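Malate dehydrogenase (Entamoeba histolytica, PDB 3I0P) probably catalyses the NAD-dependent interconversion of malate and oxaloacetate, with nicotinamide-adenine-dinucleotide as its bound cofactor. Local coordinates at residues 20-25 / 53-58; 57-62 / 66-71; 205-210 / 219-224. One frame throughout, in Å; residues are numbered along the deposited sequence.

The three contacts illustrate how chemistry follows position in a fold. Interactions 1 and 2 share helix 55-64, lie about 8 Å apart between centres and are joined by the salt bridge between Lys56 and Asp61. Interaction 1, fully buried, holds the start of that helix to helix 11-24 with an aromatic edge and aliphatic carbons. Interaction 2 lies at the other end, where a backbone hydrogen bond from the following loop closes the helix and loop side chains pack beside it. Interaction 3 stands apart, its centre about 27 and 29 Å from those of interactions 2 and 1. Partly buried beside the second subunit, it joins strand to helix through an alanine-leucine contact and a methionine thioether against an amide.

Interaction 1 of 3, residues 20-25 / 53-58; sequences QVLLKV and QRFKTV
Val21 and Leu22 of helix 11-24 meet the Phe55 ring of helix 55-64 in a buried, wholly apolar helix-to-helix contact. The ring enters edge first. Val21 CB lies in the ring plane, 3.9 Å from Phe55 CE2, and Val21 CG1 approaches the same ring carbon. Across CZ from there, Leu22 CG stands 4.0 Å from Phe55 CE1. Phe55 CZ, at the far end of the ring, therefore points between the two aliphatic residues and is about 4.1 Å from both Val21 CB and Leu22 CG. Phe55 reaches across because its CG is anti to the backbone N (chi1 -175°), which carries the ring out from the helix toward its neighbour; the nearest CA atoms, those of Val21 and Lys56, are still 9.9 Å apart. The contact belongs to a helical cluster: Phe55 opens helix 55-64 immediately after Arg54 at the N-cap, and helix 29-45 also borders it, through Leu39 on Phe55 and Ala32 and Val35 on Leu22. Ile60, one turn along from Phe55, touches both Phe55 and Val21. The carbonyl oxygen of Leu22 is hydrogen-bonded to Ser27 OG.

Interaction 2 of 3, residues 57-62 / 66-71; sequences TVYIDR and GMINPT
Arg62 and Met67 lie across one another at a slant, the aliphatic part of the arginine against the thioether. The Arg62 chain runs extended from CG to NE, bringing CD to 3.9 Å from Met67 SD, while the methionine bends at chi3 (74°) and turns its CE toward the same carbon. Ile68 comes in beside them: its CD1 is 3.9 Å from Arg62 CB and also 3.9 Å from Tyr59 O, with the Tyr59 ring a little farther off, 4.4 Å from Ile68 CD1 to Tyr59 CD1. Val58 CG1 lies 3.7 Å above one face of the Tyr59 ring, toward its rim, and also over the rim of one face of the Arg62 guanidinium. The Tyr59 side chain, about 7 Å from the bound NAD, is hydrogen-bonded through its OH to His123 ND1. One backbone bond joins the segments: Met67 N donates to Arg62 O at 2.8 Å (N-H...O 151°), tilted 25° from the carbonyl plane. It belongs to a Schellman motif, with Gly66 N to Ile63 O, and Gly66, of positive phi, is the C-prime residue ending helix 55-64. A backbone bond thus closes the helix end and hydrocarbon and sulfur cover it, the arginine contributing methylenes rather than charge.

Interaction 3 of 3, residues 205-210 / 219-224; sequences SWASMK and KELLEN
Strand 207-209 packs against helix 218-224 in a small strand-and-helix unit whose second strand is 230-232; Ala207 points at the helix, and the end of Met209 turns to it. The axes of strand 207-209 and helix segment 219-224 cross at 68° and approach to 8.7 Å. At one end, Ala207 CB meets Leu221 CD1 at 3.6 Å. Leu221 gains this reach by setting CG anti to its own N (chi1 173°), and Phe192 of helix 189-197 touches both residues, while Leu232 also borders Leu221. At the other end the longer Met209 chain, bent at chi2 and chi3, folds back toward the helix. Its SD lies 4.1 Å from Glu220 CB, the two side chains crossing at about a right angle, and its methyl reaches the amide of Asn224. That amide is held from within the helix, since Asn224 ND2 donates to Glu220 O at 2.7 Å, though with a bent N-H...O angle of 131°. The same carbonyl oxygen also accepts from Asn224 N. The side-chain bond sets the amide beside the thioether, Asn224 ND2 being 3.6 Å from both Met209 SD and Met209 CE. Around the strand, Trp206 makes a cation-pi contact with Arg191 and donates through NE1 to Val241 O of the second subunit, and Lys210 forms a salt bridge with Asp315 of that subunit. The arrangement is that of two antiparallel strands, 207-209 and 230-232, whose connection carries a helix packed across them.

Interaction 1 of 3, residues 20-25 / 53-58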
# COMPACT_ATOMS: atom_id res chain seq x y z
N GLN A 20 -18.94 -28.94 -10.88
CA GLN A 20 -19.07 -30.36 -11.20
C GLN A 20 -17.71 -30.99 -11.51
O GLN A 20 -17.41 -32.08 -11.03
CB GLN A 20 -20.06 -30.61 -12.34
CG GLN A 20 -21.51 -30.17 -12.08
CD GLN A 20 -22.17 -30.84 -10.88
OE1 GLN A 20 -21.95 -32.02 -10.59
NE2 GLN A 20 -23.03 -30.08 -10.19
N VAL A 21 -16.87 -30.29 -12.27
CA VAL A 21 -15.55 -30.82 -12.60
C VAL A 21 -14.66 -30.96 -11.36
O VAL A 21 -13.85 -31.91 -11.25
CB VAL A 21 -14.86 -30.00 -13.71
CG1 VAL A 21 -13.48 -30.58 -14.04
CG2 VAL A 21 -15.71 -29.97 -14.96
N LEU A 22 -14.82 -30.04 -10.41
CA LEU A 22 -14.06 -30.08 -9.16
C LEU A 22 -14.49 -31.24 -8.27
O LEU A 22 -13.66 -31.83 -7.58
CB LEU A 22 -14.15 -28.75 -8.42
CG LEU A 22 -13.31 -27.59 -8.93
CD1 LEU A 22 -13.87 -26.25 -8.45
CD2 LEU A 22 -11.85 -27.76 -8.52
N LEU A 23 -15.78 -31.56 -8.29
CA LEU A 23 -16.28 -32.76 -7.62
C LEU A 23 -15.72 -34.01 -8.28
O LEU A 23 -15.21 -34.90 -7.59
CB LEU A 23 -17.80 -32.81 -7.65
CG LEU A 23 -18.53 -31.81 -6.76
CD1 LEU A 23 -20.04 -31.91 -6.98
CD2 LEU A 23 -18.17 -32.02 -5.30
N LYS A 24 -15.78 -34.07 -9.60
CA LYS A 24 -15.32 -35.23 -10.37
C LYS A 24 -13.86 -35.57 -10.12
O LYS A 24 -13.51 -36.74 -10.10
CB LYS A 24 -15.57 -35.05 -11.86
CG LYS A 24 -17.04 -35.06 -12.26
CD LYS A 24 -17.68 -36.43 -12.12
CE LYS A 24 -19.15 -36.35 -12.53
NZ LYS A 24 -19.76 -37.69 -12.70
N VAL A 25 -13.01 -34.55 -9.94
CA VAL A 25 -11.58 -34.77 -9.65
C VAL A 25 -11.30 -34.92 -8.16
O VAL A 25 -10.14 -34.87 -7.72
CB VAL A 25 -10.66 -33.67 -10.26
CG1 VAL A 25 -10.82 -33.63 -11.77
CG2 VAL A 25 -10.96 -32.31 -9.64
N GLN A 53 -10.80 -19.17 -17.76
CA GLN A 53 -9.75 -19.18 -18.80
C GLN A 53 -8.43 -19.75 -18.30
O GLN A 53 -7.45 -19.88 -19.05
CB GLN A 53 -9.54 -17.78 -19.39
CG GLN A 53 -10.76 -17.27 -20.13
CD GLN A 53 -10.58 -15.89 -20.74
OE1 GLN A 53 -11.50 -15.07 -20.71
NE2 GLN A 53 -9.39 -15.63 -21.29
N ARG A 54 -8.43 -20.12 -17.02
CA ARG A 54 -7.25 -20.62 -16.36
C ARG A 54 -7.63 -21.85 -15.54
O ARG A 54 -6.80 -22.42 -14.85
CB ARG A 54 -6.70 -19.52 -15.46
CG ARG A 54 -5.19 -19.44 -15.37
CD ARG A 54 -4.49 -19.51 -16.73
NE ARG A 54 -4.66 -18.29 -17.52
CZ ARG A 54 -4.36 -18.19 -18.81
NH1 ARG A 54 -3.89 -19.25 -19.46
NH2 ARG A 54 -4.54 -17.04 -19.46
N PHE A 55 -8.89 -22.25 -15.64
CA PHE A 55 -9.42 -23.35 -14.86
C PHE A 55 -8.63 -24.62 -15.09
O PHE A 55 -8.13 -25.23 -14.14
CB PHE A 55 -10.90 -23.57 -15.21
CG PHE A 55 -11.58 -24.62 -14.39
CD1 PHE A 55 -11.55 -24.57 -13.00
CD2 PHE A 55 -12.30 -25.64 -15.00
CE1 PHE A 55 -12.19 -25.53 -12.23
CE2 PHE A 55 -12.95 -26.60 -14.26
CZ PHE A 55 -12.91 -26.55 -12.86
N LYS A 56 -8.48 -25.01 -16.36
CA LYS A 56 -7.81 -26.26 -16.70
C LYS A 56 -6.33 -26.32 -16.30
O LYS A 56 -5.92 -27.25 -15.59
CB LYS A 56 -7.97 -26.61 -18.18
CG LYS A 56 -7.68 -28.08 -18.42
CD LYS A 56 -7.52 -28.43 -19.89
CE LYS A 56 -6.75 -29.75 -20.03
NZ LYS A 56 -5.27 -29.58 -19.83
N THR A 57 -5.53 -25.35 -16.75
CA THR A 57 -4.08 -25.42 -16.57
C THR A 57 -3.61 -25.07 -15.16
O THR A 57 -2.66 -25.67 -14.66
CB THR A 57 -3.32 -24.55 -17.58
OG1 THR A 57 -3.72 -23.18 -17.40
CG2 THR A 57 -3.62 -24.98 -19.01
N VAL A 58 -4.28 -24.13 -14.50
CA VAL A 58 -3.81 -23.64 -13.20
C VAL A 58 -4.40 -24.42 -12.02
O VAL A 58 -3.83 -24.43 -10.92
CB VAL A 58 -3.97 -22.09 -13.08
CG1 VAL A 58 -3.65 -21.57 -11.68
CG2 VAL A 58 -3.08 -21.41 -14.11

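Interaction 2 of 3, residues 57-62 / 66-71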
# COMPACT_ATOMS: atom_id res chain seq x y z
N THR A 57 -5.53 -25.35 -16.75
CA THR A 57 -4.08 -25.42 -16.57
C THR A 57 -3.61 -25.07 -15.16
O THR A 57 -2.66 -25.67 -14.66
CB THR A 57 -3.32 -24.55 -17.58
OG1 THR A 57 -3.72 -23.18 -17.40
CG2 THR A 57 -3.62 -24.98 -19.01
N VAL A 58 -4.28 -24.13 -14.50
CA VAL A 58 -3.81 -23.64 -13.20
C VAL A 58 -4.40 -24.42 -12.02
O VAL A 58 -3.83 -24.43 -10.92
CB VAL A 58 -3.97 -22.09 -13.08
CG1 VAL A 58 -3.65 -21.57 -11.68
CG2 VAL A 58 -3.08 -21.41 -14.11
N TYR A 59 -5.51 -25.11 -12.25
CA TYR A 59 -6.17 -25.86 -11.19
C TYR A 59 -6.31 -27.36 -11.48
O TYR A 59 -5.73 -28.18 -10.77
CB TYR A 59 -7.49 -25.20 -10.77
CG TYR A 59 -7.25 -23.77 -10.33
CD1 TYR A 59 -6.71 -23.48 -9.08
CD2 TYR A 59 -7.53 -22.69 -11.19
CE1 TYR A 59 -6.46 -22.17 -8.68
CE2 TYR A 59 -7.29 -21.38 -10.79
CZ TYR A 59 -6.76 -21.13 -9.54
OH TYR A 59 -6.52 -19.83 -9.14
N ILE A 60 -7.06 -27.71 -12.54
CA ILE A 60 -7.34 -29.11 -12.86
C ILE A 60 -6.06 -29.90 -13.18
O ILE A 60 -5.80 -30.93 -12.57
CB ILE A 60 -8.43 -29.27 -13.96
CG1 ILE A 60 -9.69 -28.44 -13.61
CG2 ILE A 60 -8.80 -30.75 -14.18
CD1 ILE A 60 -10.33 -28.76 -12.25
N ASP A 61 -5.25 -29.39 -14.10
CA ASP A 61 -3.97 -30.02 -14.42
C ASP A 61 -3.07 -30.17 -13.20
O ASP A 61 -2.23 -31.07 -13.14
CB ASP A 61 -3.22 -29.20 -15.47
CG ASP A 61 -3.77 -29.39 -16.88
OD1 ASP A 61 -4.71 -30.19 -17.09
OD2 ASP A 61 -3.23 -28.71 -17.79
N ARG A 62 -3.23 -29.27 -12.23
CA ARG A 62 -2.36 -29.28 -11.07
C ARG A 62 -2.83 -30.28 -10.03
O ARG A 62 -2.01 -30.94 -9.38
CB ARG A 62 -2.18 -27.87 -10.51
CG ARG A 62 -1.52 -26.94 -11.49
CD ARG A 62 -0.79 -25.82 -10.78
NE ARG A 62 -0.20 -24.86 -11.71
CZ ARG A 62 0.14 -23.62 -11.39
NH1 ARG A 62 -0.06 -23.17 -10.16
NH2 ARG A 62 0.67 -22.81 -12.29
N GLY A 66 -0.88 -33.74 -8.71
CA GLY A 66 -0.73 -33.82 -7.25
C GLY A 66 -0.25 -32.56 -6.54
O GLY A 66 0.13 -32.61 -5.37
N MET A 67 -0.31 -31.42 -7.24
CA MET A 67 0.18 -30.13 -6.73
C MET A 67 -0.78 -29.44 -5.76
O MET A 67 -0.39 -28.51 -5.04
CB MET A 67 0.50 -29.20 -7.90
CG MET A 67 1.49 -29.77 -8.88
SD MET A 67 1.73 -28.73 -10.33
CE MET A 67 2.70 -27.37 -9.69
N ILE A 68 -2.02 -29.88 -5.74
CA ILE A 68 -3.02 -29.35 -4.83
C ILE A 68 -3.66 -30.57 -4.20
O ILE A 68 -3.89 -31.57 -4.88
CB ILE A 68 -4.09 -28.52 -5.60
CG1 ILE A 68 -3.44 -27.31 -6.29
CG2 ILE A 68 -5.19 -28.04 -4.68
CD1 ILE A 68 -4.29 -26.72 -7.42
N ASN A 69 -3.95 -30.49 -2.90
CA ASN A 69 -4.79 -31.48 -2.24
C ASN A 69 -6.23 -30.96 -2.17
O ASN A 69 -6.54 -30.08 -1.36
CB ASN A 69 -4.25 -31.79 -0.84
CG ASN A 69 -5.09 -32.81 -0.08
OD1 ASN A 69 -6.16 -33.23 -0.53
ND2 ASN A 69 -4.61 -33.20 1.10
N PRO A 70 -7.12 -31.50 -3.01
CA PRO A 70 -8.45 -30.91 -3.16
C PRO A 70 -9.45 -31.18 -2.02
O PRO A 70 -10.52 -30.57 -1.99
CB PRO A 70 -8.95 -31.50 -4.48
CG PRO A 70 -8.28 -32.83 -4.57
CD PRO A 70 -6.93 -32.66 -3.91
N THR A 71 -9.11 -32.09 -1.10
CA THR A 71 -9.97 -32.36 0.08
C THR A 71 -9.42 -31.73 1.35
O THR A 71 -10.00 -31.88 2.42
CB THR A 71 -10.20 -33.89 0.34
OG1 THR A 71 -8.95 -34.56 0.53
CG2 THR A 71 -10.97 -34.54 -0.79

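Interaction 3 of 3, residues 205-210 / 219-224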
# COMPACT_ATOMS: atom_id res chain seq x y z
N SER A 205 7.16 -0.23 -20.43
CA SER A 205 7.45 -0.09 -19.03
C SER A 205 7.25 -1.36 -18.23
O SER A 205 7.80 -1.48 -17.18
CB SER A 205 6.64 1.05 -18.40
OG SER A 205 5.27 0.90 -18.64
N TRP A 206 6.48 -2.30 -18.74
CA TRP A 206 6.15 -3.48 -17.98
C TRP A 206 7.30 -4.43 -17.67
O TRP A 206 7.40 -4.96 -16.60
CB TRP A 206 5.01 -4.22 -18.63
CG TRP A 206 3.83 -3.40 -18.81
CD1 TRP A 206 3.64 -2.18 -18.36
CD2 TRP A 206 2.66 -3.76 -19.51
NE1 TRP A 206 2.43 -1.72 -18.72
CE2 TRP A 206 1.80 -2.68 -19.44
CE3 TRP A 206 2.25 -4.89 -20.20
CZ2 TRP A 206 0.58 -2.70 -20.02
CZ3 TRP A 206 1.04 -4.90 -20.74
CH2 TRP A 206 0.22 -3.82 -20.67
N ALA A 207 8.16 -4.66 -18.61
CA ALA A 207 9.19 -5.69 -18.46
C ALA A 207 10.47 -5.38 -19.23
O ALA A 207 10.52 -4.47 -20.05
CB ALA A 207 8.63 -7.04 -18.88
N SER A 208 11.52 -6.15 -18.94
CA SER A 208 12.82 -5.98 -19.56
C SER A 208 13.55 -7.32 -19.68
O SER A 208 13.33 -8.23 -18.87
CB SER A 208 13.67 -4.98 -18.78
OG SER A 208 13.20 -3.65 -18.98
N MET A 209 14.38 -7.44 -20.71
CA MET A 209 15.28 -8.58 -20.84
C MET A 209 16.44 -8.34 -19.89
O MET A 209 16.67 -7.20 -19.49
CB MET A 209 15.79 -8.73 -22.28
CG MET A 209 14.77 -9.29 -23.31
SD MET A 209 14.27 -11.03 -23.10
CE MET A 209 15.85 -11.88 -23.05
N LYS A 210 17.15 -9.40 -19.52
CA LYS A 210 18.39 -9.26 -18.75
C LYS A 210 19.23 -8.16 -19.40
O LYS A 210 19.38 -8.13 -20.63
CB LYS A 210 19.15 -10.59 -18.73
CG LYS A 210 20.46 -10.58 -17.96
CD LYS A 210 20.28 -11.11 -16.57
CE LYS A 210 21.62 -11.39 -15.93
NZ LYS A 210 21.43 -12.01 -14.59
N LYS A 219 5.94 -12.82 -25.37
CA LYS A 219 6.53 -14.17 -25.29
C LYS A 219 7.93 -14.17 -24.65
O LYS A 219 8.29 -15.12 -23.95
CB LYS A 219 6.55 -14.85 -26.67
N GLU A 220 8.69 -13.11 -24.90
CA GLU A 220 10.06 -12.99 -24.41
C GLU A 220 10.15 -13.05 -22.88
O GLU A 220 11.00 -13.77 -22.33
CB GLU A 220 10.71 -11.70 -24.92
CG GLU A 220 11.15 -11.75 -26.39
CD GLU A 220 12.19 -10.68 -26.74
OE1 GLU A 220 11.89 -9.46 -26.61
OE2 GLU A 220 13.31 -11.06 -27.14
N LEU A 221 9.26 -12.31 -22.21
CA LEU A 221 9.18 -12.33 -20.75
C LEU A 221 8.78 -13.71 -20.22
O LEU A 221 9.45 -14.27 -19.34
CB LEU A 221 8.19 -11.28 -20.23
CG LEU A 221 8.00 -11.43 -18.72
CD1 LEU A 221 8.96 -10.54 -17.97
CD2 LEU A 221 6.57 -11.19 -18.30
N LEU A 222 7.68 -14.24 -20.76
CA LEU A 222 7.10 -15.50 -20.28
C LEU A 222 8.06 -16.68 -20.34
O LEU A 222 8.01 -17.57 -19.48
CB LEU A 222 5.83 -15.83 -21.06
CG LEU A 222 4.66 -14.89 -20.80
CD1 LEU A 222 3.57 -15.13 -21.83
CD2 LEU A 222 4.12 -15.08 -19.37
N GLU A 223 8.93 -16.69 -21.34
CA GLU A 223 9.86 -17.79 -21.55
C GLU A 223 11.15 -17.63 -20.76
O GLU A 223 11.73 -18.63 -20.31
CB GLU A 223 10.19 -17.95 -23.04
CG GLU A 223 9.21 -18.85 -23.80
CD GLU A 223 9.33 -18.70 -25.32
OE1 GLU A 223 8.29 -18.85 -26.00
OE2 GLU A 223 10.45 -18.43 -25.81
N ASN A 224 11.59 -16.38 -20.59
CA ASN A 224 12.89 -16.08 -20.01
C ASN A 224 12.89 -15.79 -18.51
O ASN A 224 13.92 -15.98 -17.85
CB ASN A 224 13.56 -14.93 -20.77
CG ASN A 224 13.95 -15.31 -22.20
OD1 ASN A 224 14.69 -16.26 -22.41
ND2 ASN A 224 13.44 -14.56 -23.17